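Local coordinates for type I modular polyketide synthase (Streptomyces albus subsp. albus, PDB 6IYR), which probably selects an acyl-CoA extender unit and transfers it to the acyl carrier protein, as the module 8 acyltransferase domain of the salinomycin synthase, at residues 120-125 with 417-422; 126-131 with 444-449; 204-209 with 436-441; 214-219 with 346-351. All coordinates share one frame; numbering follows the deposited sequence.

Interaction 1: residues 120-125 with 417-422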
loop_
_atom_site.group_PDB
_atom_site.type_symbol
_atom_site.label_atom_id
_atom_site.label_comp_id
_atom_site.label_asym_id
_atom_site.label_seq_id
_atom_site.Cartn_x
_atom_site.Cartn_y
_atom_site.Cartn_z
ATOM N N GLY A 120 0.678 -15.787 14.076
ATOM C CA GLY A 120 -0.611 -16.244 14.576
ATOM C C GLY A 120 -1.769 -15.371 14.132
ATOM O O GLY A 120 -1.598 -14.176 13.931
ATOM N N THR A 121 -2.957 -15.958 14.001
ATOM C CA THR A 121 -4.084 -15.239 13.409
ATOM C C THR A 121 -4.555 -14.121 14.345
ATOM O O THR A 121 -4.294 -14.144 15.557
ATOM C CB THR A 121 -5.267 -16.156 13.139
ATOM O OG1 THR A 121 -5.642 -16.770 14.362
ATOM C CG2 THR A 121 -4.914 -17.206 12.109
ATOM N N VAL A 122 -5.186 -13.108 13.760
ATOM C CA VAL A 122 -5.593 -11.908 14.505
ATOM C C VAL A 122 -7.086 -11.674 14.290
ATOM O O VAL A 122 -7.578 -11.797 13.168
ATOM C CB VAL A 122 -4.807 -10.690 13.994
ATOM C CG1 VAL A 122 -5.450 -9.406 14.455
ATOM C CG2 VAL A 122 -3.358 -10.794 14.458
ATOM N N LYS A 123 -7.819 -11.444 15.378
ATOM C CA LYS A 123 -9.247 -11.145 15.305
ATOM C C LYS A 123 -9.506 -9.973 14.349
ATOM O O LYS A 123 -8.837 -8.938 14.415
ATOM C CB LYS A 123 -9.771 -10.827 16.712
ATOM C CG LYS A 123 -10.952 -9.867 16.777
ATOM C CD LYS A 123 -12.174 -10.490 17.438
ATOM C CE LYS A 123 -13.132 -11.033 16.381
ATOM N NZ LYS A 123 -14.135 -11.976 16.952
ATOM N N GLY A 124 -10.404 -10.193 13.401
ATOM C CA GLY A 124 -10.798 -9.168 12.462
ATOM C C GLY A 124 -9.856 -9.023 11.285
ATOM O O GLY A 124 -10.062 -8.169 10.437
ATOM N N ALA A 125 -8.902 -9.938 11.153
ATOM C CA ALA A 125 -7.945 -9.896 10.054
ATOM C C ALA A 125 -8.591 -10.161 8.723
ATOM O O ALA A 125 -8.135 -9.680 7.668
ATOM C CB ALA A 125 -6.819 -10.896 10.302
ATOM N N PRO A 417 -5.027 -5.487 18.756
ATOM C CA PRO A 417 -4.422 -6.634 18.111
ATOM C C PRO A 417 -4.709 -6.574 16.623
ATOM O O PRO A 417 -5.814 -6.909 16.191
ATOM C CB PRO A 417 -5.192 -7.792 18.718
ATOM C CG PRO A 417 -6.561 -7.226 18.963
ATOM C CD PRO A 417 -6.452 -5.717 19.013
ATOM N N ALA A 418 -3.813 -5.947 15.903
ATOM C CA ALA A 418 -3.951 -5.773 14.482
ATOM C C ALA A 418 -2.576 -5.730 13.877
ATOM O O ALA A 418 -1.610 -5.452 14.553
ATOM C CB ALA A 418 -4.713 -4.504 14.178
ATOM N N VAL A 419 -2.496 -6.006 12.592
ATOM C CA VAL A 419 -1.222 -6.008 11.911
ATOM C C VAL A 419 -1.229 -5.146 10.652
ATOM O O VAL A 419 -2.266 -4.891 10.080
ATOM C CB VAL A 419 -0.795 -7.438 11.537
ATOM C CG1 VAL A 419 -0.611 -8.275 12.777
ATOM C CG2 VAL A 419 -1.817 -8.082 10.628
ATOM N N THR A 420 -0.053 -4.686 10.258
ATOM C CA THR A 420 0.128 -3.892 9.065
ATOM C C THR A 420 1.179 -4.508 8.202
ATOM O O THR A 420 2.177 -4.982 8.703
ATOM C CB THR A 420 0.737 -2.519 9.342
ATOM O OG1 THR A 420 0.581 -2.166 10.709
ATOM C CG2 THR A 420 0.137 -1.498 8.446
ATOM N N GLN A 421 0.965 -4.463 6.903
ATOM C CA GLN A 421 1.933 -4.965 5.978
ATOM C C GLN A 421 1.836 -4.339 4.602
ATOM O O GLN A 421 0.860 -3.726 4.257
ATOM C CB GLN A 421 1.841 -6.465 5.874
ATOM C CG GLN A 421 0.672 -6.958 5.086
ATOM C CD GLN A 421 0.920 -8.352 4.628
ATOM O OE1 GLN A 421 1.427 -8.563 3.549
ATOM N NE2 GLN A 421 0.611 -9.305 5.464
ATOM N N GLY A 422 2.914 -4.472 3.854
ATOM C CA GLY A 422 3.004 -3.990 2.503
ATOM C C GLY A 422 2.793 -5.075 1.474
ATOM O O GLY A 422 2.353 -6.172 1.765
#
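Val122 reaches toward the 417-422 segment and spreads its two methyl groups along it. The side chain holds CG1 anti to the backbone N (chi1 165°), and this branch presses against the peptide between Pro417 and Ala418: Val122 CG1 lies 3.1 Å from Pro417 O, a tight approach for a methyl and a carbonyl oxygen, and 3.9 Å from Ala418 CA. The second branch, anti to the carbonyl carbon, is turned to the start of strand 419-421, where Val122 CG2 meets Val419 CG1 at 4.1 Å. Val419 offers that methyl with chi1 at -62°, and the two side chains run past one another in opposing senses, touching through one methyl each. The Pro417 ring lies at the solvent-exposed side of the contact.

A type II beta turn from Val122 to Ala125 shapes the loop that presents the valine. It is closed by the backbone bond from Ala125 N to Val122 O at 3.0 Å, with Gly124 taking the positive phi of 83° that the turn requires. Val122 is also bonded through its backbone to His444, whose side chain touches Val419. Val419 is hydrogen-bonded through its backbone to Gly392 and Phe394, which places it at the edge of the parallel sheet. Between the two segments the contact is methyl against methyl and methyl against peptide, so shape and dispersion, without a directed polar bond, hold the loop against the lead-in and first residue of strand 419-421.

Interaction 2: residues 126-131 with 444-449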
loop_
_atom_site.group_PDB
_atom_site.type_symbol
_atom_site.label_atom_id
_atom_site.label_comp_id
_atom_site.label_asym_id
_atom_site.label_seq_id
_atom_site.Cartn_x
_atom_site.Cartn_y
_atom_site.Cartn_z
ATOM N N ASP A 126 -9.706 -10.871 8.746
ATOM C CA ASP A 126 -10.432 -11.136 7.507
ATOM C C ASP A 126 -11.270 -9.945 7.072
ATOM O O ASP A 126 -11.864 -9.943 6.007
ATOM C CB ASP A 126 -11.349 -12.373 7.657
ATOM C CG ASP A 126 -12.246 -12.292 8.877
ATOM O OD1 ASP A 126 -12.226 -11.269 9.590
ATOM O OD2 ASP A 126 -12.920 -13.292 9.155
ATOM N N ARG A 127 -11.426 -8.976 7.943
ATOM C CA ARG A 127 -11.988 -7.731 7.478
ATOM C C ARG A 127 -10.883 -6.784 7.082
ATOM O O ARG A 127 -10.626 -5.772 7.727
ATOM C CB ARG A 127 -12.888 -7.163 8.537
ATOM C CG ARG A 127 -14.026 -8.125 8.791
ATOM C CD ARG A 127 -15.225 -7.390 9.319
ATOM N NE ARG A 127 -14.964 -7.057 10.700
ATOM C CZ ARG A 127 -15.133 -5.863 11.235
ATOM N NH1 ARG A 127 -14.884 -5.704 12.523
ATOM N NH2 ARG A 127 -15.617 -4.865 10.517
ATOM N N THR A 128 -10.252 -7.105 5.973
ATOM C CA THR A 128 -8.959 -6.518 5.733
ATOM C C THR A 128 -9.054 -5.142 5.055
ATOM O O THR A 128 -9.833 -4.929 4.122
ATOM C CB THR A 128 -7.956 -7.537 5.142
ATOM O OG1 THR A 128 -7.087 -6.944 4.167
ATOM C CG2 THR A 128 -8.643 -8.733 4.618
ATOM N N VAL A 129 -8.300 -4.190 5.603
ATOM C CA VAL A 129 -8.276 -2.843 5.079
ATOM C C VAL A 129 -7.175 -2.673 4.045
ATOM O O VAL A 129 -6.000 -3.024 4.307
ATOM C CB VAL A 129 -8.036 -1.847 6.206
ATOM C CG1 VAL A 129 -7.948 -0.456 5.628
ATOM C CG2 VAL A 129 -9.130 -1.947 7.236
ATOM N N PHE A 130 -7.531 -2.217 2.853
ATOM C CA PHE A 130 -6.505 -1.836 1.866
ATOM C C PHE A 130 -6.080 -0.342 2.032
ATOM O O PHE A 130 -6.926 0.567 1.999
ATOM C CB PHE A 130 -6.969 -2.063 0.424
ATOM C CG PHE A 130 -7.037 -3.526 -0.010
ATOM C CD1 PHE A 130 -6.884 -4.568 0.903
ATOM C CD2 PHE A 130 -7.444 -3.838 -1.299
ATOM C CE1 PHE A 130 -7.016 -5.883 0.494
ATOM C CE2 PHE A 130 -7.625 -5.164 -1.713
ATOM C CZ PHE A 130 -7.410 -6.181 -0.805
ATOM N N VAL A 131 -4.767 -0.117 2.087
ATOM C CA VAL A 131 -4.177 1.223 2.255
ATOM C C VAL A 131 -3.466 1.691 0.991
ATOM O O VAL A 131 -2.681 0.950 0.397
ATOM C CB VAL A 131 -3.180 1.234 3.413
ATOM C CG1 VAL A 131 -2.548 2.618 3.551
ATOM C CG2 VAL A 131 -3.876 0.859 4.701
ATOM N N HIS A 444 -1.551 -14.285 9.502
ATOM C CA HIS A 444 -2.227 -13.440 10.477
ATOM C C HIS A 444 -3.730 -13.593 10.377
ATOM O O HIS A 444 -4.474 -12.965 11.132
ATOM C CB HIS A 444 -1.845 -11.970 10.278
ATOM C CG HIS A 444 -0.446 -11.663 10.674
ATOM N ND1 HIS A 444 0.144 -12.223 11.789
ATOM C CD2 HIS A 444 0.537 -10.998 10.024
ATOM C CE1 HIS A 444 1.405 -11.836 11.859
ATOM N NE2 HIS A 444 1.646 -11.038 10.836
ATOM N N GLY A 445 -4.171 -14.380 9.405
ATOM C CA GLY A 445 -5.570 -14.737 9.282
ATOM C C GLY A 445 -6.238 -14.001 8.146
ATOM O O GLY A 445 -7.432 -14.130 7.920
ATOM N N VAL A 446 -5.469 -13.291 7.347
ATOM C CA VAL A 446 -6.053 -12.763 6.127
ATOM C C VAL A 446 -6.346 -13.931 5.212
ATOM O O VAL A 446 -5.478 -14.783 5.020
ATOM C CB VAL A 446 -5.075 -11.813 5.454
ATOM C CG1 VAL A 446 -5.661 -11.279 4.178
ATOM C CG2 VAL A 446 -4.709 -10.705 6.414
ATOM N N PRO A 447 -7.544 -13.964 4.598
ATOM C CA PRO A 447 -7.996 -15.185 3.911
ATOM C C PRO A 447 -7.460 -15.334 2.495
ATOM O O PRO A 447 -8.214 -15.418 1.546
ATOM C CB PRO A 447 -9.524 -15.058 3.911
ATOM C CG PRO A 447 -9.782 -13.584 3.977
ATOM C CD PRO A 447 -8.598 -12.935 4.651
ATOM N N VAL A 448 -6.158 -15.542 2.384
ATOM C CA VAL A 448 -5.558 -15.864 1.117
ATOM C C VAL A 448 -6.131 -17.204 0.635
ATOM O O VAL A 448 -6.324 -18.126 1.420
ATOM C CB VAL A 448 -4.024 -15.959 1.281
ATOM C CG1 VAL A 448 -3.347 -16.382 -0.025
ATOM C CG2 VAL A 448 -3.483 -14.631 1.787
ATOM N N ASP A 449 -6.338 -17.305 -0.661
ATOM C CA ASP A 449 -6.728 -18.544 -1.290
ATOM C C ASP A 449 -5.569 -19.129 -2.073
ATOM O O ASP A 449 -5.225 -18.665 -3.165
ATOM C CB ASP A 449 -7.895 -18.291 -2.236
ATOM C CG ASP A 449 -8.400 -19.579 -2.894
ATOM O OD1 ASP A 449 -7.914 -20.678 -2.567
ATOM O OD2 ASP A 449 -9.242 -19.491 -3.793
#
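Asp126 leans with its backbone and CB, instead of its carboxylate, on the ring of Pro447, a proline at the centre of an inverse gamma turn. Asp126 CA is 3.8 Å from Pro447 CD, and Asp126 CB is 4.1 Å from the same carbon. The Asp126 carboxylate turns the other way: chi1 of 52° sets CG between the backbone N and the carbonyl carbon, and the group leads off toward the exposed side. The gamma turn is closed by Val448 N to Val446 O at 2.8 Å; the ring edge at CD is the part that meets Asp126.

Deeper in, Thr128 touches through its methyl. Thr128 CG2 lies 3.9 Å from Val446 CG1 and 4.2 Å from Pro447 CD, so one methyl faces both the valine and the proline. The threonine and valine side chains stand roughly perpendicular, and the methyl is the branch that Thr128 turns to Val446. At the other end Gly445 closes a Schellman motif at the end of helix 431-443, its positive phi turning the chain out of the helix and toward Asp126.

The contact joins the entrance of strand 129-132 to the chain leaving helix 431-443. Thr128 pairs with Ala214 through the backbone and rests on Val395, while Val446 packs on Ala441 of the helix, Ala393 of the neighbouring strand and Val211 of the loop that precedes strand 215-218.

Interaction 3: residues 204-209 with 436-441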
loop_
_atom_site.group_PDB
_atom_site.type_symbol
_atom_site.label_atom_id
_atom_site.label_comp_id
_atom_site.label_asym_id
_atom_site.label_seq_id
_atom_site.Cartn_x
_atom_site.Cartn_y
_atom_site.Cartn_z
ATOM N N GLU A 204 -5.868 -5.442 -7.174
ATOM C CA GLU A 204 -6.590 -6.440 -7.913
ATOM C C GLU A 204 -5.925 -7.819 -7.820
ATOM O O GLU A 204 -6.614 -8.804 -7.691
ATOM C CB GLU A 204 -6.639 -6.009 -9.356
ATOM C CG GLU A 204 -7.503 -6.896 -10.212
ATOM C CD GLU A 204 -8.976 -6.680 -9.958
ATOM O OE1 GLU A 204 -9.366 -5.811 -9.122
ATOM O OE2 GLU A 204 -9.747 -7.394 -10.616
ATOM N N VAL A 205 -4.603 -7.864 -7.706
ATOM C CA VAL A 205 -3.908 -9.143 -7.380
ATOM C C VAL A 205 -4.276 -9.649 -6.022
ATOM O O VAL A 205 -4.625 -10.794 -5.884
ATOM C CB VAL A 205 -2.389 -9.001 -7.481
ATOM C CG1 VAL A 205 -1.662 -10.316 -7.181
ATOM C CG2 VAL A 205 -2.064 -8.534 -8.868
ATOM N N TRP A 206 -4.350 -8.770 -5.029
ATOM C CA TRP A 206 -4.776 -9.185 -3.719
ATOM C C TRP A 206 -6.189 -9.753 -3.792
ATOM O O TRP A 206 -6.464 -10.834 -3.275
ATOM C CB TRP A 206 -4.715 -8.042 -2.727
ATOM C CG TRP A 206 -3.349 -7.795 -2.095
ATOM C CD1 TRP A 206 -2.435 -6.852 -2.471
ATOM C CD2 TRP A 206 -2.772 -8.485 -0.983
ATOM N NE1 TRP A 206 -1.355 -6.875 -1.632
ATOM C CE2 TRP A 206 -1.507 -7.905 -0.743
ATOM C CE3 TRP A 206 -3.189 -9.543 -0.176
ATOM C CZ2 TRP A 206 -0.671 -8.333 0.286
ATOM C CZ3 TRP A 206 -2.386 -9.910 0.901
ATOM C CH2 TRP A 206 -1.148 -9.320 1.115
ATOM N N ARG A 207 -7.059 -9.064 -4.539
ATOM C CA ARG A 207 -8.448 -9.478 -4.735
ATOM C C ARG A 207 -8.572 -10.818 -5.447
ATOM O O ARG A 207 -9.285 -11.684 -5.004
ATOM C CB ARG A 207 -9.192 -8.437 -5.565
ATOM C CG ARG A 207 -10.246 -7.643 -4.827
ATOM C CD ARG A 207 -11.234 -7.007 -5.802
ATOM N NE ARG A 207 -11.184 -7.645 -7.121
ATOM C CZ ARG A 207 -12.128 -8.420 -7.654
ATOM N NH1 ARG A 207 -13.255 -8.685 -7.008
ATOM N NH2 ARG A 207 -11.938 -8.937 -8.857
ATOM N N ALA A 208 -7.845 -10.982 -6.535
ATOM C CA ALA A 208 -7.795 -12.259 -7.268
ATOM C C ALA A 208 -7.300 -13.425 -6.391
ATOM O O ALA A 208 -7.645 -14.588 -6.619
ATOM C CB ALA A 208 -6.914 -12.107 -8.493
ATOM N N ALA A 209 -6.485 -13.112 -5.398
ATOM C CA ALA A 209 -5.913 -14.108 -4.512
ATOM C C ALA A 209 -6.840 -14.360 -3.340
ATOM O O ALA A 209 -6.479 -14.984 -2.337
ATOM C CB ALA A 209 -4.576 -13.610 -4.004
ATOM N N THR A 436 5.614 -13.665 -0.607
ATOM C CA THR A 436 5.928 -13.568 0.793
ATOM C C THR A 436 5.028 -12.593 1.558
ATOM O O THR A 436 4.614 -12.868 2.698
ATOM C CB THR A 436 7.435 -13.491 1.136
ATOM O OG1 THR A 436 7.677 -12.508 2.130
ATOM C CG2 THR A 436 8.314 -13.328 -0.029
ATOM N N SER A 437 4.525 -11.589 0.854
ATOM C CA SER A 437 3.487 -10.728 1.436
ATOM C C SER A 437 2.174 -11.456 1.670
ATOM O O SER A 437 1.601 -11.311 2.728
ATOM C CB SER A 437 3.279 -9.486 0.578
ATOM O OG SER A 437 4.442 -8.660 0.684
ATOM N N LEU A 438 1.694 -12.205 0.682
ATOM C CA LEU A 438 0.548 -13.066 0.886
ATOM C C LEU A 438 0.736 -14.022 2.083
ATOM O O LEU A 438 -0.192 -14.240 2.852
ATOM C CB LEU A 438 0.265 -13.886 -0.357
ATOM C CG LEU A 438 -0.051 -13.114 -1.620
ATOM C CD1 LEU A 438 -0.008 -14.082 -2.790
ATOM C CD2 LEU A 438 -1.434 -12.480 -1.533
ATOM N N ALA A 439 1.931 -14.583 2.246
ATOM C CA ALA A 439 2.190 -15.501 3.363
ATOM C C ALA A 439 2.053 -14.830 4.700
ATOM O O ALA A 439 1.477 -15.399 5.626
ATOM C CB ALA A 439 3.591 -16.086 3.245
ATOM N N GLU A 440 2.703 -13.685 4.864
ATOM C CA GLU A 440 2.569 -12.923 6.107
ATOM C C GLU A 440 1.116 -12.684 6.408
ATOM O O GLU A 440 0.671 -12.792 7.553
ATOM C CB GLU A 440 3.217 -11.556 6.013
ATOM C CG GLU A 440 4.712 -11.584 5.906
ATOM C CD GLU A 440 5.252 -10.259 5.436
ATOM O OE1 GLU A 440 4.736 -9.215 5.915
ATOM O OE2 GLU A 440 6.140 -10.280 4.557
ATOM N N ALA A 441 0.405 -12.239 5.399
ATOM C CA ALA A 441 -1.014 -11.950 5.602
ATOM C C ALA A 441 -1.725 -13.195 6.099
ATOM O O ALA A 441 -2.451 -13.165 7.090
ATOM C CB ALA A 441 -1.644 -11.498 4.315
#
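Helices 204-208 and 436-441 cross at -57°, the axes of these short segments coming within 12.0 Å of each other and the closest pair of CA atoms being Trp206 and Leu438 at 8.0 Å. This is a helix-helix contact of the alpha/beta acyltransferase fold, and the wide spacing is filled by an indole. Trp206 lies in the final turns of the long helix 188-208, and its ring extends across the gap to the helix that follows strand 419-421.

Trp206 has CG beside its backbone N and anti to the carbonyl carbon (chi1 -84°), which swings the six-membered ring toward 436-441. There Leu438 meets the ring, while Ala441 comes to the edge, near the ring plane, with its CB 3.8 Å from Trp206 CZ3. At the far end of the indole, Trp206 CH2 is 3.8 Å from Ser437 O, and Trp206 CZ2 is 4.1 Å from Ser437 CB. The leucine also reaches Ala209, where the chain leaves the helical path; Ala209 CB lies 4.2 Å from Leu438 CD2.

The polar ends of this buried contact are met by the chain after strand 419-421: Trp206 NE1 bonds to Thr423 OG1 and Ser437 OG to Thr423 O. Phe434 meets the indole with its plane at about 45°. Over one face of the Trp206 six-membered ring Leu438 CD2 makes a CH-pi contact, standing 3.6 Å from the indole plane and displaced from the ring centre, 3.7 Å from both CE3 and CZ3 of Trp206.

Interaction 4: residues 214-219 with 346-351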
loop_
_atom_site.group_PDB
_atom_site.type_symbol
_atom_site.label_atom_id
_atom_site.label_comp_id
_atom_site.label_asym_id
_atom_site.label_seq_id
_atom_site.Cartn_x
_atom_site.Cartn_y
_atom_site.Cartn_z
ATOM N N ALA A 214 -12.480 -5.203 3.042
ATOM C CA ALA A 214 -13.614 -4.742 3.833
ATOM C C ALA A 214 -13.724 -3.224 3.869
ATOM O O ALA A 214 -14.781 -2.670 4.204
ATOM C CB ALA A 214 -13.513 -5.259 5.249
ATOM N N ALA A 215 -12.613 -2.559 3.584
ATOM C CA ALA A 215 -12.606 -1.109 3.440
ATOM C C ALA A 215 -11.301 -0.651 2.789
ATOM O O ALA A 215 -10.309 -1.401 2.771
ATOM C CB ALA A 215 -12.792 -0.439 4.799
ATOM N N VAL A 216 -11.362 0.526 2.169
ATOM C CA VAL A 216 -10.201 1.202 1.604
ATOM C C VAL A 216 -9.955 2.573 2.245
ATOM O O VAL A 216 -10.863 3.298 2.696
ATOM C CB VAL A 216 -10.256 1.349 0.076
ATOM C CG1 VAL A 216 -10.459 -0.018 -0.610
ATOM C CG2 VAL A 216 -11.370 2.315 -0.331
ATOM N N ILE A 217 -8.683 2.891 2.358
ATOM C CA ILE A 217 -8.260 4.183 2.832
ATOM C C ILE A 217 -7.134 4.654 1.934
ATOM O O ILE A 217 -6.302 3.886 1.497
ATOM C CB ILE A 217 -7.887 4.256 4.319
ATOM C CG1 ILE A 217 -6.785 3.278 4.666
ATOM C CG2 ILE A 217 -9.106 4.065 5.195
ATOM C CD1 ILE A 217 -6.334 3.439 6.092
ATOM N N GLY A 218 -7.144 5.938 1.665
ATOM C CA GLY A 218 -6.167 6.539 0.772
ATOM C C GLY A 218 -5.530 7.747 1.434
ATOM O O GLY A 218 -6.084 8.340 2.391
ATOM N N HIS A 219 -4.307 8.033 1.008
ATOM C CA HIS A 219 -3.524 9.108 1.565
ATOM C C HIS A 219 -3.213 10.074 0.416
ATOM O O HIS A 219 -2.568 9.736 -0.551
ATOM C CB HIS A 219 -2.255 8.562 2.231
ATOM C CG HIS A 219 -1.529 9.565 3.068
ATOM N ND1 HIS A 219 -0.976 10.702 2.533
ATOM C CD2 HIS A 219 -1.165 9.543 4.368
ATOM C CE1 HIS A 219 -0.385 11.390 3.491
ATOM N NE2 HIS A 219 -0.480 10.705 4.615
ATOM N N ALA A 346 -20.042 3.591 -4.066
ATOM C CA ALA A 346 -18.892 2.691 -3.935
ATOM C C ALA A 346 -19.385 1.357 -3.447
ATOM O O ALA A 346 -20.143 1.294 -2.463
ATOM C CB ALA A 346 -17.878 3.255 -2.949
ATOM N N GLU A 347 -18.838 0.305 -4.045
ATOM C CA GLU A 347 -19.144 -1.080 -3.651
ATOM C C GLU A 347 -18.330 -1.582 -2.486
ATOM O O GLU A 347 -18.674 -2.591 -1.890
ATOM C CB GLU A 347 -18.897 -2.013 -4.821
ATOM C CG GLU A 347 -19.509 -1.545 -6.118
ATOM C CD GLU A 347 -19.154 -2.476 -7.252
ATOM O OE1 GLU A 347 -18.658 -3.587 -6.960
ATOM O OE2 GLU A 347 -19.304 -2.079 -8.425
ATOM N N VAL A 348 -17.190 -0.941 -2.228
ATOM C CA VAL A 348 -16.378 -1.248 -1.063
ATOM C C VAL A 348 -16.342 -0.012 -0.190
ATOM O O VAL A 348 -16.137 1.085 -0.683
ATOM C CB VAL A 348 -14.900 -1.598 -1.433
ATOM C CG1 VAL A 348 -14.111 -1.901 -0.168
ATOM C CG2 VAL A 348 -14.831 -2.786 -2.384
ATOM N N PRO A 349 -16.571 -0.183 1.110
ATOM C CA PRO A 349 -16.564 0.957 1.988
ATOM C C PRO A 349 -15.290 1.809 1.794
ATOM O O PRO A 349 -14.164 1.258 1.766
ATOM C CB PRO A 349 -16.583 0.322 3.367
ATOM C CG PRO A 349 -17.377 -0.969 3.176
ATOM C CD PRO A 349 -17.057 -1.411 1.771
ATOM N N PHE A 350 -15.482 3.128 1.717
ATOM C CA PHE A 350 -14.411 4.110 1.480
ATOM C C PHE A 350 -14.422 5.125 2.619
ATOM O O PHE A 350 -15.385 5.895 2.793
ATOM C CB PHE A 350 -14.633 4.768 0.114
ATOM C CG PHE A 350 -13.594 5.813 -0.259
ATOM C CD1 PHE A 350 -13.568 7.052 0.373
ATOM C CD2 PHE A 350 -12.836 5.654 -1.395
ATOM C CE1 PHE A 350 -12.621 8.001 0.017
ATOM C CE2 PHE A 350 -11.948 6.630 -1.819
ATOM C CZ PHE A 350 -11.840 7.811 -1.116
ATOM N N LEU A 351 -13.409 5.033 3.477
ATOM C CA LEU A 351 -13.272 5.915 4.595
ATOM C C LEU A 351 -12.378 7.106 4.209
ATOM O O LEU A 351 -11.186 6.964 3.998
ATOM C CB LEU A 351 -12.744 5.176 5.800
ATOM C CG LEU A 351 -12.459 6.023 7.036
ATOM C CD1 LEU A 351 -13.661 6.862 7.434
ATOM C CD2 LEU A 351 -12.010 5.139 8.196
HETATM O O HOH W 1 -9.432 7.397 2.156
#
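With chi1 at -55°, Val216 sends its two methyls to different neighbours: CG1 lies beside the backbone N, and CG2 between that N and the carbonyl carbon. Val216 CG1 meets Val348 CG1 at 4.1 Å, and Val216 CG2 comes to Phe350 CD2 at 3.8 Å, obliquely to the ring. Phe350 has CG anti to its backbone N (chi1 180°), which carries its ring on toward helix 222-230, where it rests on Glu223 and Ala226.

The backbones beside these groups form a single parallel bridge. Val216 N donates to Pro349 O at 2.9 Å, and Leu351 N donates to Val216 O at 3.2 Å; in both the donor nitrogen lies nearly on the extension of the carbonyl bond. The bridge places 346-351 along the outer side of strand 215-218, whose inner neighbour in the parallel sheet is strand 129-132. Strand 215-218 runs into a sequence that fits the GxSxG nucleophile elbow of acyltransferases, with Gly218 its first glycine, so the bridged strand probably leads directly to the catalytic turn.

Further along the pairing, Ile217 and Leu351 run alongside each other in the same direction, with Ile217 CG2 3.9 Å from Leu351 CB. Both reach Leu386 of helix 379-388. At the next step the strands are too far apart to bond directly, and water 1 fills in, accepting from Gly218 N at 2.8 Å and lying 2.6 Å from Leu351 O.

Three of the contacts meet the four-stranded parallel sheet: interaction 1 at the edge strand 419-421, interaction 2 at 129-132 and interaction 4 at the other edge, 215-218. Interaction 2 links the rest: Val122 N lies 2.7 Å from His444 O toward interaction 1, Val446 N 3.0 Å from Ala441 O toward interaction 3, and Thr128 O 2.9 Å from Ala214 N toward interaction 4, all probable hydrogen bonds. Interaction 4 includes Gly218 of the likely nucleophile elbow. The centres of interactions 1 and 3 each lie about 18 Å from that of interaction 4, while interaction 2, about 14 Å from it centre to centre, reaches it through neighbouring strands.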